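Local coordinates for mitotic checkpoint control protein kinase BUB1 (Drosophila melanogaster, PDB 6JKM) that probably binds ATP and acts as a protein kinase of the mitotic checkpoint at the kinetochore, this chain being its C-terminal kinase domain, at residues Ser138-Cys143 / Ile183-Phe188; Ile178-Ile183 / Ile206-Ser211; Phe188-Pro193 / Val201-Ile206. All coordinates share one frame; numbering follows the deposited sequence.

Contact 1. Residues Ser138-Cys143 / Ile183-Phe188; sequences SLIGVC and IKPDNF. With MG (magnesium ion), chain C; ADP (adenosine-5'-diphosphate), chain B.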
loop_
_atom_site.group_PDB
_atom_site.type_symbol
_atom_site.label_atom_id
_atom_site.label_comp_id
_atom_site.label_asym_id
_atom_site.label_seq_id
_atom_site.Cartn_x
_atom_site.Cartn_y
_atom_site.Cartn_z
ATOM N N SER A 138 9.000 3.478 4.807
ATOM C CA SER A 138 7.698 2.840 4.967
ATOM C C SER A 138 7.210 2.930 6.403
ATOM O O SER A 138 7.948 3.340 7.306
ATOM C CB SER A 138 7.761 1.369 4.553
ATOM O OG SER A 138 8.463 0.615 5.540
ATOM N N LEU A 139 5.958 2.543 6.628
ATOM C CA LEU A 139 5.445 2.509 7.995
ATOM C C LEU A 139 6.224 1.548 8.894
ATOM O O LEU A 139 6.277 1.742 10.103
ATOM C CB LEU A 139 3.956 2.151 7.989
ATOM C CG LEU A 139 3.120 3.349 7.552
ATOM C CD1 LEU A 139 1.630 3.026 7.608
ATOM C CD2 LEU A 139 3.448 4.561 8.454
ATOM N N ILE A 140 6.839 0.526 8.309
ATOM C CA ILE A 140 7.721 -0.370 9.057
ATOM C C ILE A 140 8.887 0.415 9.641
ATOM O O ILE A 140 9.100 0.407 10.857
ATOM C CB ILE A 140 8.260 -1.507 8.165
ATOM C CG1 ILE A 140 7.099 -2.385 7.699
ATOM C CG2 ILE A 140 9.288 -2.361 8.936
ATOM C CD1 ILE A 140 6.583 -3.307 8.814
ATOM N N GLY A 141 9.614 1.121 8.780
ATOM C CA GLY A 141 10.750 1.920 9.216
ATOM C C GLY A 141 10.353 3.005 10.209
ATOM O O GLY A 141 11.064 3.241 11.182
ATOM N N VAL A 142 9.215 3.658 9.978
ATOM C CA VAL A 142 8.734 4.711 10.883
ATOM C C VAL A 142 8.355 4.123 12.246
ATOM O O VAL A 142 8.765 4.624 13.303
ATOM C CB VAL A 142 7.528 5.466 10.261
ATOM C CG1 VAL A 142 6.854 6.378 11.285
ATOM C CG2 VAL A 142 7.988 6.276 9.051
ATOM N N CYS A 143 7.607 3.027 12.222
ATOM C CA CYS A 143 7.153 2.404 13.460
ATOM C C CYS A 143 8.320 1.912 14.320
ATOM O O CYS A 143 8.342 2.084 15.550
ATOM C CB CYS A 143 6.207 1.259 13.117
ATOM S SG CYS A 143 5.530 0.389 14.510
ATOM N N ILE A 183 -1.774 -5.181 0.930
ATOM C CA ILE A 183 -1.797 -4.157 1.969
ATOM C C ILE A 183 -1.015 -4.600 3.206
ATOM O O ILE A 183 -1.446 -5.495 3.916
ATOM C CB ILE A 183 -3.239 -3.818 2.394
ATOM C CG1 ILE A 183 -4.056 -3.334 1.180
ATOM C CG2 ILE A 183 -3.240 -2.756 3.507
ATOM C CD1 ILE A 183 -3.746 -1.929 0.760
ATOM N N LYS A 184 0.139 -3.987 3.444
ATOM C CA LYS A 184 0.901 -4.247 4.652
ATOM C C LYS A 184 1.716 -2.998 4.966
ATOM O O LYS A 184 1.793 -2.104 4.119
ATOM C CB LYS A 184 1.777 -5.496 4.488
ATOM C CG LYS A 184 2.669 -5.545 3.288
ATOM C CD LYS A 184 3.474 -6.855 3.364
ATOM C CE LYS A 184 3.797 -7.435 2.014
ATOM N NZ LYS A 184 4.377 -8.832 2.130
ATOM N N PRO A 185 2.298 -2.901 6.180
ATOM C CA PRO A 185 2.931 -1.623 6.533
ATOM C C PRO A 185 4.088 -1.275 5.609
ATOM O O PRO A 185 4.367 -0.081 5.425
ATOM C CB PRO A 185 3.440 -1.862 7.967
ATOM C CG PRO A 185 2.580 -2.998 8.490
ATOM C CD PRO A 185 2.407 -3.877 7.280
ATOM N N ASP A 186 4.726 -2.306 5.046
ATOM C CA ASP A 186 5.814 -2.194 4.068
ATOM C C ASP A 186 5.394 -1.375 2.849
ATOM O O ASP A 186 6.226 -0.725 2.207
ATOM C CB ASP A 186 6.253 -3.598 3.574
ATOM C CG ASP A 186 6.440 -4.601 4.708
ATOM O OD1 ASP A 186 7.603 -5.029 4.926
ATOM O OD2 ASP A 186 5.442 -4.885 5.434
ATOM N N ASN A 187 4.119 -1.445 2.483
ATOM C CA ASN A 187 3.714 -0.819 1.231
ATOM C C ASN A 187 2.980 0.513 1.388
ATOM O O ASN A 187 2.386 1.001 0.432
ATOM C CB ASN A 187 2.862 -1.800 0.423
ATOM C CG ASN A 187 3.683 -2.978 -0.090
ATOM O OD1 ASN A 187 4.887 -2.839 -0.336
ATOM N ND2 ASN A 187 3.047 -4.146 -0.229
ATOM N N PHE A 188 3.025 1.092 2.590
ATOM C CA PHE A 188 2.644 2.491 2.793
ATOM C C PHE A 188 3.906 3.282 3.118
ATOM O O PHE A 188 4.647 2.912 4.036
ATOM C CB PHE A 188 1.640 2.666 3.947
ATOM C CG PHE A 188 0.208 2.313 3.607
ATOM C CD1 PHE A 188 -0.592 3.191 2.880
ATOM C CD2 PHE A 188 -0.350 1.112 4.055
ATOM C CE1 PHE A 188 -1.923 2.873 2.581
ATOM C CE2 PHE A 188 -1.676 0.789 3.775
ATOM C CZ PHE A 188 -2.466 1.676 3.026
HETATM MG MG MG C . 6.370 -4.102 -1.177
HETATM P PB ADP B . 8.587 -5.172 -3.364
HETATM O O1B ADP B . 9.869 -5.924 -3.483
HETATM O O2B ADP B . 7.643 -5.443 -4.521
HETATM O O3B ADP B . 7.942 -5.320 -1.994
HETATM P PA ADP B . 8.387 -2.280 -2.969
HETATM O O1A ADP B . 8.038 -1.382 -4.145
HETATM O O2A ADP B . 7.374 -2.575 -1.892
HETATM O O3A ADP B . 9.087 -3.630 -3.526
HETATM O "O5'" ADP B . 9.652 -1.632 -2.189
HETATM C "C5'" ADP B . 10.318 -2.369 -1.158
HETATM C "C4'" ADP B . 10.741 -1.429 -0.024
HETATM O "O4'" ADP B . 11.656 -0.435 -0.513
HETATM C "C3'" ADP B . 9.582 -0.616 0.514
HETATM O "O3'" ADP B . 8.853 -1.305 1.534
HETATM C "C2'" ADP B . 10.303 0.594 1.072
HETATM O "O2'" ADP B . 10.816 0.222 2.366
HETATM C "C1'" ADP B . 11.442 0.835 0.091
HETATM N N9 ADP B . 10.912 1.763 -0.940
HETATM C C8 ADP B . 10.272 1.413 -2.083
HETATM N N7 ADP B . 9.900 2.505 -2.794
HETATM C C5 ADP B . 10.288 3.592 -2.098
HETATM C C6 ADP B . 10.215 5.052 -2.282
HETATM N N6 ADP B . 9.619 5.608 -3.379
HETATM N N1 ADP B . 10.752 5.825 -1.308
HETATM C C2 ADP B . 11.350 5.310 -0.222
HETATM N N3 ADP B . 11.464 3.989 -0.003
HETATM C C4 ADP B . 10.955 3.098 -0.886
HETATM O O HOH W 1 5.664 -5.666 -0.412
HETATM O O HOH W 2 7.497 -3.892 0.532
#
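F188 and P185 turn their carbonyls to the first turn of helix 139-150, and backbone polar bonds fix the register. L139 N donates to F188 O at 2.9 Å, with the donor nearly along the C=O axis (164° at the oxygen). The same N-H also leans on P185 O, 3.3 Å from L139 N, but its 127° angle at hydrogen makes this a weak second branch. S138 CA adds a C-H...O contact to F188 O at 3.2 Å, which leaves that oxygen held by two neighbouring residues.

S138 is the N-cap. Its OG sits between the backbone N and the carbonyl carbon (chi1 73°), and from there it accepts two weak bonds, from I140 N and G141 N.

The apolar part is made by two branched side chains. L139 brings CD1 obliquely to F188 CB at 3.7 Å, while its CB touches P185 O and, more loosely, P185 CB. I140 reaches P185 with its chain end, CD1 to P185 CB measuring 3.6 Å, and its CG1 lies across the D186 carboxylate in van der Waals contact. P185 packs also on V255 and V258 of helix 246-261.

Ligand bonds come from the 183-188 side. ADP O3' donates to D186 O at 2.8 Å, tying the ribose to the backbone. N187 OD1 binds a magnesium ion at 2.1 Å, alongside two ADP phosphate oxygens, two waters and D207. N187 ND2 donates to D182 O and to one of the metal's waters, which fixes the amide rotation with OD1 on the metal. This match of sequence and geometry, an asparagine on the nucleotide's magnesium after a Lys-Pro-Asp turn, is that of the protein kinase catalytic loop, here packed against the start of helix 139-150.

Contact 2. Residues Ile178-Ile183 / Ile206-Ser211; sequences IIHADI and IDFGVS. With MG (magnesium ion), chain C; MG (magnesium ion), chain D; ADP (adenosine-5'-diphosphate), chain B.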
loop_
_atom_site.group_PDB
_atom_site.type_symbol
_atom_site.label_atom_id
_atom_site.label_comp_id
_atom_site.label_asym_id
_atom_site.label_seq_id
_atom_site.Cartn_x
_atom_site.Cartn_y
_atom_site.Cartn_z
ATOM N N ILE A 178 -10.001 -1.165 -8.140
ATOM C CA ILE A 178 -8.698 -1.814 -7.978
ATOM C C ILE A 178 -8.562 -2.404 -6.592
ATOM O O ILE A 178 -8.875 -1.745 -5.599
ATOM C CB ILE A 178 -7.522 -0.832 -8.218
ATOM C CG1 ILE A 178 -7.601 -0.203 -9.613
ATOM C CG2 ILE A 178 -6.179 -1.521 -8.000
ATOM C CD1 ILE A 178 -7.310 -1.162 -10.731
ATOM N N ILE A 179 -8.108 -3.651 -6.531
ATOM C CA ILE A 179 -7.750 -4.292 -5.274
ATOM C C ILE A 179 -6.217 -4.329 -5.154
ATOM O O ILE A 179 -5.557 -4.923 -5.994
ATOM C CB ILE A 179 -8.331 -5.722 -5.193
ATOM C CG1 ILE A 179 -9.860 -5.669 -5.308
ATOM C CG2 ILE A 179 -7.917 -6.409 -3.904
ATOM C CD1 ILE A 179 -10.505 -7.018 -5.519
ATOM N N HIS A 180 -5.646 -3.683 -4.134
ATOM C CA HIS A 180 -4.181 -3.630 -4.012
ATOM C C HIS A 180 -3.623 -5.030 -3.801
ATOM O O HIS A 180 -2.633 -5.425 -4.427
ATOM C CB HIS A 180 -3.743 -2.714 -2.860
ATOM C CG HIS A 180 -2.263 -2.589 -2.726
ATOM N ND1 HIS A 180 -1.507 -3.455 -1.967
ATOM C CD2 HIS A 180 -1.384 -1.720 -3.287
ATOM C CE1 HIS A 180 -0.232 -3.121 -2.046
ATOM N NE2 HIS A 180 -0.129 -2.075 -2.849
ATOM N N ALA A 181 -4.268 -5.760 -2.892
ATOM C CA ALA A 181 -4.010 -7.192 -2.651
ATOM C C ALA A 181 -2.706 -7.484 -1.921
ATOM O O ALA A 181 -2.368 -8.651 -1.713
ATOM C CB ALA A 181 -4.050 -7.979 -3.978
ATOM N N ASP A 182 -1.972 -6.446 -1.528
ATOM C CA ASP A 182 -0.763 -6.642 -0.733
ATOM C C ASP A 182 -0.650 -5.509 0.291
ATOM O O ASP A 182 0.419 -4.946 0.497
ATOM C CB ASP A 182 0.470 -6.705 -1.647
ATOM C CG ASP A 182 1.670 -7.403 -0.995
ATOM O OD1 ASP A 182 1.489 -8.118 0.009
ATOM O OD2 ASP A 182 2.804 -7.255 -1.510
ATOM N N ILE A 183 -1.774 -5.181 0.930
ATOM C CA ILE A 183 -1.797 -4.157 1.969
ATOM C C ILE A 183 -1.015 -4.600 3.206
ATOM O O ILE A 183 -1.446 -5.495 3.916
ATOM C CB ILE A 183 -3.239 -3.818 2.394
ATOM C CG1 ILE A 183 -4.056 -3.334 1.180
ATOM C CG2 ILE A 183 -3.240 -2.756 3.507
ATOM C CD1 ILE A 183 -3.746 -1.929 0.760
ATOM N N ILE A 206 2.153 2.115 -2.292
ATOM C CA ILE A 206 3.083 1.713 -3.338
ATOM C C ILE A 206 2.977 0.214 -3.601
ATOM O O ILE A 206 2.231 -0.491 -2.920
ATOM C CB ILE A 206 4.545 2.041 -2.956
ATOM C CG1 ILE A 206 4.995 1.162 -1.788
ATOM C CG2 ILE A 206 4.696 3.508 -2.571
ATOM C CD1 ILE A 206 6.518 1.179 -1.540
ATOM N N ASP A 207 3.745 -0.263 -4.578
ATOM C CA ASP A 207 3.912 -1.691 -4.851
ATOM C C ASP A 207 2.607 -2.322 -5.327
ATOM O O ASP A 207 1.962 -3.075 -4.595
ATOM C CB ASP A 207 4.444 -2.415 -3.614
ATOM C CG ASP A 207 4.900 -3.833 -3.916
ATOM O OD1 ASP A 207 5.252 -4.563 -2.961
ATOM O OD2 ASP A 207 4.904 -4.220 -5.106
ATOM N N PHE A 208 2.239 -2.015 -6.573
ATOM C CA PHE A 208 1.049 -2.585 -7.186
ATOM C C PHE A 208 1.357 -3.862 -7.974
ATOM O O PHE A 208 0.628 -4.221 -8.898
ATOM C CB PHE A 208 0.398 -1.537 -8.087
ATOM C CG PHE A 208 0.049 -0.285 -7.353
ATOM C CD1 PHE A 208 -1.003 -0.271 -6.458
ATOM C CD2 PHE A 208 0.788 0.863 -7.521
ATOM C CE1 PHE A 208 -1.318 0.868 -5.743
ATOM C CE2 PHE A 208 0.470 2.017 -6.814
ATOM C CZ PHE A 208 -0.581 2.014 -5.928
ATOM N N GLY A 209 2.426 -4.552 -7.587
ATOM C CA GLY A 209 2.880 -5.741 -8.301
ATOM C C GLY A 209 1.862 -6.866 -8.428
ATOM O O GLY A 209 1.833 -7.569 -9.435
ATOM N N VAL A 210 1.025 -7.060 -7.413
ATOM C CA VAL A 210 0.020 -8.123 -7.497
ATOM C C VAL A 210 -1.421 -7.604 -7.422
ATOM O O VAL A 210 -2.347 -8.336 -7.040
ATOM C CB VAL A 210 0.245 -9.182 -6.395
ATOM C CG1 VAL A 210 1.621 -9.849 -6.585
ATOM C CG2 VAL A 210 0.115 -8.571 -5.007
ATOM N N SER A 211 -1.621 -6.346 -7.809
ATOM C CA SER A 211 -2.940 -5.743 -7.699
ATOM C C SER A 211 -3.916 -6.386 -8.676
ATOM O O SER A 211 -3.502 -6.999 -9.660
ATOM C CB SER A 211 -2.865 -4.232 -7.941
ATOM O OG SER A 211 -2.052 -3.629 -6.948
HETATM MG MG MG C . 6.370 -4.102 -1.177
HETATM MG MG MG D . 5.662 -6.212 -4.444
HETATM P PB ADP B . 8.587 -5.172 -3.364
HETATM O O1B ADP B . 9.869 -5.924 -3.483
HETATM O O2B ADP B . 7.643 -5.443 -4.521
HETATM O O3B ADP B . 7.942 -5.320 -1.994
HETATM P PA ADP B . 8.387 -2.280 -2.969
HETATM O O1A ADP B . 8.038 -1.382 -4.145
HETATM O O2A ADP B . 7.374 -2.575 -1.892
HETATM O O3A ADP B . 9.087 -3.630 -3.526
HETATM O "O5'" ADP B . 9.652 -1.632 -2.189
HETATM C "C5'" ADP B . 10.318 -2.369 -1.158
HETATM C "C4'" ADP B . 10.741 -1.429 -0.024
HETATM O "O4'" ADP B . 11.656 -0.435 -0.513
HETATM C "C3'" ADP B . 9.582 -0.616 0.514
HETATM O "O3'" ADP B . 8.853 -1.305 1.534
HETATM C "C2'" ADP B . 10.303 0.594 1.072
HETATM O "O2'" ADP B . 10.816 0.222 2.366
HETATM C "C1'" ADP B . 11.442 0.835 0.091
HETATM N N9 ADP B . 10.912 1.763 -0.940
HETATM C C8 ADP B . 10.272 1.413 -2.083
HETATM N N7 ADP B . 9.900 2.505 -2.794
HETATM C C5 ADP B . 10.288 3.592 -2.098
HETATM C C6 ADP B . 10.215 5.052 -2.282
HETATM N N6 ADP B . 9.619 5.608 -3.379
HETATM N N1 ADP B . 10.752 5.825 -1.308
HETATM C C2 ADP B . 11.350 5.310 -0.222
HETATM N N3 ADP B . 11.464 3.989 -0.003
HETATM C C4 ADP B . 10.955 3.098 -0.886
HETATM O O HOH W 3 0.514 -5.227 -5.066
HETATM O O HOH W 1 5.664 -5.666 -0.412
HETATM O O HOH W 4 5.867 -7.531 -3.058
HETATM O O HOH W 2 7.497 -3.892 0.532
HETATM O O HOH W 5 5.219 -7.288 -5.938
#
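H180 starts out away from 206-211, but with CG opposite the backbone N (chi1 -178°) its ring swings back to that segment, and D207 uses the same kind of rotamer (chi1 -168°) to carry its carboxylate to the metals. The imidazole is held through both nitrogens. NE2 of H180 donates to I206 O at 2.8 Å, with 158° at the hydrogen; the acceptor is in the ring plane, although the donor is tilted from the carbonyl plane of I206. On the other nitrogen, D182 N donates to H180 ND1 at 3.1 Å. These two bonds fix the rotation of the ring.

F208 meets this ring obliquely, its CD1 lying 3.5 Å from H180 CD2, and packs also on I97 and I101 of helix 92-104.

The buried carbonyl of H180 is satisfied from two sources. S211 OG donates to H180 O at 3.1 Å, and a water donates to it as well. That water also donates to D207 O at 2.6 Å and accepts from V210 N, thus bridging the type I turn 208-211 to the other segment. V210 CG2 touches D182 CB at 3.9 Å. Behind the 178-183 segment, the D248 carboxylate accepts from H180 N and A181 N.

D207 OD1 binds both magnesium ions, 2.2 Å from the one it shares with N187, while OD2 of D207 joins it on the second ion. D182 OD2 comes to 3.9 Å from D207 OD1 and takes weak bonds from two metal-bound waters. The sequence and metal geometry identify 207-209 as the DFG motif beside the HRD-type catalytic loop, with alanine at the arginine position, and the H180-F208 contact, backed by helix 92-104, is consistent with the regulatory spine of protein kinases.

Contact 3. Residues Phe188-Pro193 / Val201-Ile206; sequences FLLMKP and VSLQLI. With ADP (adenosine-5'-diphosphate), chain B.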
loop_
_atom_site.group_PDB
_atom_site.type_symbol
_atom_site.label_atom_id
_atom_site.label_comp_id
_atom_site.label_asym_id
_atom_site.label_seq_id
_atom_site.Cartn_x
_atom_site.Cartn_y
_atom_site.Cartn_z
ATOM N N PHE A 188 3.025 1.092 2.590
ATOM C CA PHE A 188 2.644 2.491 2.793
ATOM C C PHE A 188 3.906 3.282 3.118
ATOM O O PHE A 188 4.647 2.912 4.036
ATOM C CB PHE A 188 1.640 2.666 3.947
ATOM C CG PHE A 188 0.208 2.313 3.607
ATOM C CD1 PHE A 188 -0.592 3.191 2.880
ATOM C CD2 PHE A 188 -0.350 1.112 4.055
ATOM C CE1 PHE A 188 -1.923 2.873 2.581
ATOM C CE2 PHE A 188 -1.676 0.789 3.775
ATOM C CZ PHE A 188 -2.466 1.676 3.026
ATOM N N LEU A 189 4.151 4.359 2.378
ATOM C CA LEU A 189 5.252 5.273 2.669
ATOM C C LEU A 189 4.726 6.487 3.413
ATOM O O LEU A 189 3.616 6.930 3.142
ATOM C CB LEU A 189 5.932 5.748 1.377
ATOM C CG LEU A 189 6.662 4.718 0.504
ATOM C CD1 LEU A 189 7.297 5.422 -0.695
ATOM C CD2 LEU A 189 7.695 3.939 1.310
ATOM N N LEU A 190 5.527 7.021 4.337
ATOM C CA LEU A 190 5.273 8.351 4.887
ATOM C C LEU A 190 6.028 9.356 4.020
ATOM O O LEU A 190 7.266 9.319 3.938
ATOM C CB LEU A 190 5.704 8.443 6.353
ATOM C CG LEU A 190 5.455 9.781 7.053
ATOM C CD1 LEU A 190 3.948 10.058 7.258
ATOM C CD2 LEU A 190 6.179 9.808 8.374
ATOM N N MET A 191 5.281 10.213 3.324
ATOM C CA MET A 191 5.869 11.127 2.340
ATOM C C MET A 191 6.329 12.437 2.978
ATOM O O MET A 191 7.276 13.067 2.512
ATOM C CB MET A 191 4.871 11.435 1.218
ATOM C CG MET A 191 4.480 10.238 0.364
ATOM S SD MET A 191 5.898 9.276 -0.218
ATOM C CE MET A 191 6.664 10.371 -1.422
ATOM N N LYS A 192 5.652 12.837 4.045
ATOM C CA LYS A 192 5.924 14.110 4.693
ATOM C C LYS A 192 5.392 14.061 6.130
ATOM O O LYS A 192 4.642 13.141 6.470
ATOM C CB LYS A 192 5.292 15.253 3.881
ATOM C CG LYS A 192 3.769 15.210 3.753
ATOM C CD LYS A 192 3.287 16.333 2.816
ATOM C CE LYS A 192 1.768 16.376 2.705
ATOM N NZ LYS A 192 1.155 16.673 4.026
ATOM N N PRO A 193 5.782 15.031 6.980
ATOM C CA PRO A 193 5.275 15.034 8.356
ATOM C C PRO A 193 3.752 15.128 8.439
ATOM O O PRO A 193 3.106 15.637 7.521
ATOM C CB PRO A 193 5.921 16.286 8.963
ATOM C CG PRO A 193 7.180 16.481 8.163
ATOM C CD PRO A 193 6.788 16.090 6.767
ATOM N N VAL A 201 -3.578 14.118 3.689
ATOM C CA VAL A 201 -2.899 12.864 3.406
ATOM C C VAL A 201 -1.383 13.031 3.391
ATOM O O VAL A 201 -0.847 13.817 2.603
ATOM C CB VAL A 201 -3.329 12.274 2.054
ATOM C CG1 VAL A 201 -2.965 10.791 1.984
ATOM C CG2 VAL A 201 -4.816 12.474 1.837
ATOM N N SER A 202 -0.702 12.267 4.243
ATOM C CA SER A 202 0.761 12.218 4.263
ATOM C C SER A 202 1.306 10.840 3.888
ATOM O O SER A 202 2.516 10.679 3.763
ATOM C CB SER A 202 1.302 12.608 5.648
ATOM O OG SER A 202 1.016 13.966 5.949
ATOM N N LEU A 203 0.426 9.850 3.736
ATOM C CA LEU A 203 0.837 8.519 3.280
ATOM C C LEU A 203 0.716 8.334 1.759
ATOM O O LEU A 203 -0.006 9.070 1.085
ATOM C CB LEU A 203 0.017 7.435 3.980
ATOM C CG LEU A 203 0.097 7.453 5.507
ATOM C CD1 LEU A 203 -0.907 6.466 6.107
ATOM C CD2 LEU A 203 1.514 7.145 5.985
ATOM N N GLN A 204 1.449 7.346 1.243
ATOM C CA GLN A 204 1.359 6.930 -0.153
ATOM C C GLN A 204 1.390 5.412 -0.234
ATOM O O GLN A 204 2.241 4.758 0.375
ATOM C CB GLN A 204 2.500 7.519 -0.987
ATOM C CG GLN A 204 2.451 7.164 -2.474
ATOM C CD GLN A 204 3.642 7.728 -3.216
ATOM O OE1 GLN A 204 4.713 7.109 -3.252
ATOM N NE2 GLN A 204 3.476 8.918 -3.797
ATOM N N LEU A 205 0.440 4.852 -0.963
ATOM C CA LEU A 205 0.403 3.429 -1.225
ATOM C C LEU A 205 1.298 3.125 -2.433
ATOM O O LEU A 205 1.216 3.799 -3.463
ATOM C CB LEU A 205 -1.038 2.994 -1.489
ATOM C CG LEU A 205 -1.313 1.528 -1.794
ATOM C CD1 LEU A 205 -0.966 0.667 -0.580
ATOM C CD2 LEU A 205 -2.782 1.372 -2.183
ATOM N N ILE A 206 2.153 2.115 -2.292
ATOM C CA ILE A 206 3.083 1.713 -3.338
ATOM C C ILE A 206 2.977 0.214 -3.601
ATOM O O ILE A 206 2.231 -0.491 -2.920
ATOM C CB ILE A 206 4.545 2.041 -2.956
ATOM C CG1 ILE A 206 4.995 1.162 -1.788
ATOM C CG2 ILE A 206 4.696 3.508 -2.571
ATOM C CD1 ILE A 206 6.518 1.179 -1.540
HETATM P PB ADP B . 8.587 -5.172 -3.364
HETATM O O1B ADP B . 9.869 -5.924 -3.483
HETATM O O2B ADP B . 7.643 -5.443 -4.521
HETATM O O3B ADP B . 7.942 -5.320 -1.994
HETATM P PA ADP B . 8.387 -2.280 -2.969
HETATM O O1A ADP B . 8.038 -1.382 -4.145
HETATM O O2A ADP B . 7.374 -2.575 -1.892
HETATM O O3A ADP B . 9.087 -3.630 -3.526
HETATM O "O5'" ADP B . 9.652 -1.632 -2.189
HETATM C "C5'" ADP B . 10.318 -2.369 -1.158
HETATM C "C4'" ADP B . 10.741 -1.429 -0.024
HETATM O "O4'" ADP B . 11.656 -0.435 -0.513
HETATM C "C3'" ADP B . 9.582 -0.616 0.514
HETATM O "O3'" ADP B . 8.853 -1.305 1.534
HETATM C "C2'" ADP B . 10.303 0.594 1.072
HETATM O "O2'" ADP B . 10.816 0.222 2.366
HETATM C "C1'" ADP B . 11.442 0.835 0.091
HETATM N N9 ADP B . 10.912 1.763 -0.940
HETATM C C8 ADP B . 10.272 1.413 -2.083
HETATM N N7 ADP B . 9.900 2.505 -2.794
HETATM C C5 ADP B . 10.288 3.592 -2.098
HETATM C C6 ADP B . 10.215 5.052 -2.282
HETATM N N6 ADP B . 9.619 5.608 -3.379
HETATM N N1 ADP B . 10.752 5.825 -1.308
HETATM C C2 ADP B . 11.350 5.310 -0.222
HETATM N N3 ADP B . 11.464 3.989 -0.003
HETATM C C4 ADP B . 10.955 3.098 -0.886
#
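Q204 O takes two donors from the neighbouring strand: L189 N at 2.8 Å, almost straight with 169° at the hydrogen, and the CA-H of F188. L189 O accepts Q204 N in return at 2.9 Å, making L189-Q204 an antiparallel hydrogen-bonded pair. M191 N donates to S202 O at 2.8 Å.

On the face carrying F188, L190, L203 and L205, L205 CD1 rests over the F188 ring, 4.1 Å from its centroid and 17° off the normal, a CH-pi contact. M166 of helix 156-175 covers F188 and L203.

Strands 188-190 and 203-205 form the short two-stranded sheet of the kinase C-lobe that links the catalytic loop to the DFG segment. On its L189-Q204 face, L189 CD1 lies over a face of the adenine, 3.3 Å from ADP C6. L189 CD1 also packs on I206 CG2 at 3.7 Å, and I206 CD1 covers the same adenine face near C8. Cutting L189 back to an alanine would probably leave the adenine without this cover and open a gap beside I206.

M191 CG, beside the backbone N (chi1 -64°), meets Q204 CB at 3.6 Å, and the bend at chi2 lays SD along the same side chain; Q204 NE2 donates to P112 O. At the partly exposed end, K192 NZ gives S202 OG a weak bond and forms a salt bridge with E200.

All three contacts are largely buried and line the nucleotide site, but they use different means. Contacts 1 and 2 are made mostly by loops joined by bound magnesium and water, the first setting a helix start against the catalytic loop, the second that loop's opening residues against the DFG segment. Contact 3 is regular strand pairing, apolar on the F188-L205 face and mixed on the L189-Q204 face, its charged end away from ADP. F188 belongs to contacts 1 and 3; I206, shared by contacts 2 and 3, bonds through N to N187 O. ADP meets contact 1 mainly through ribose and metal-bound phosphate, contact 2 through phosphates and metals, contact 3 through the base, which I206 reaches in both.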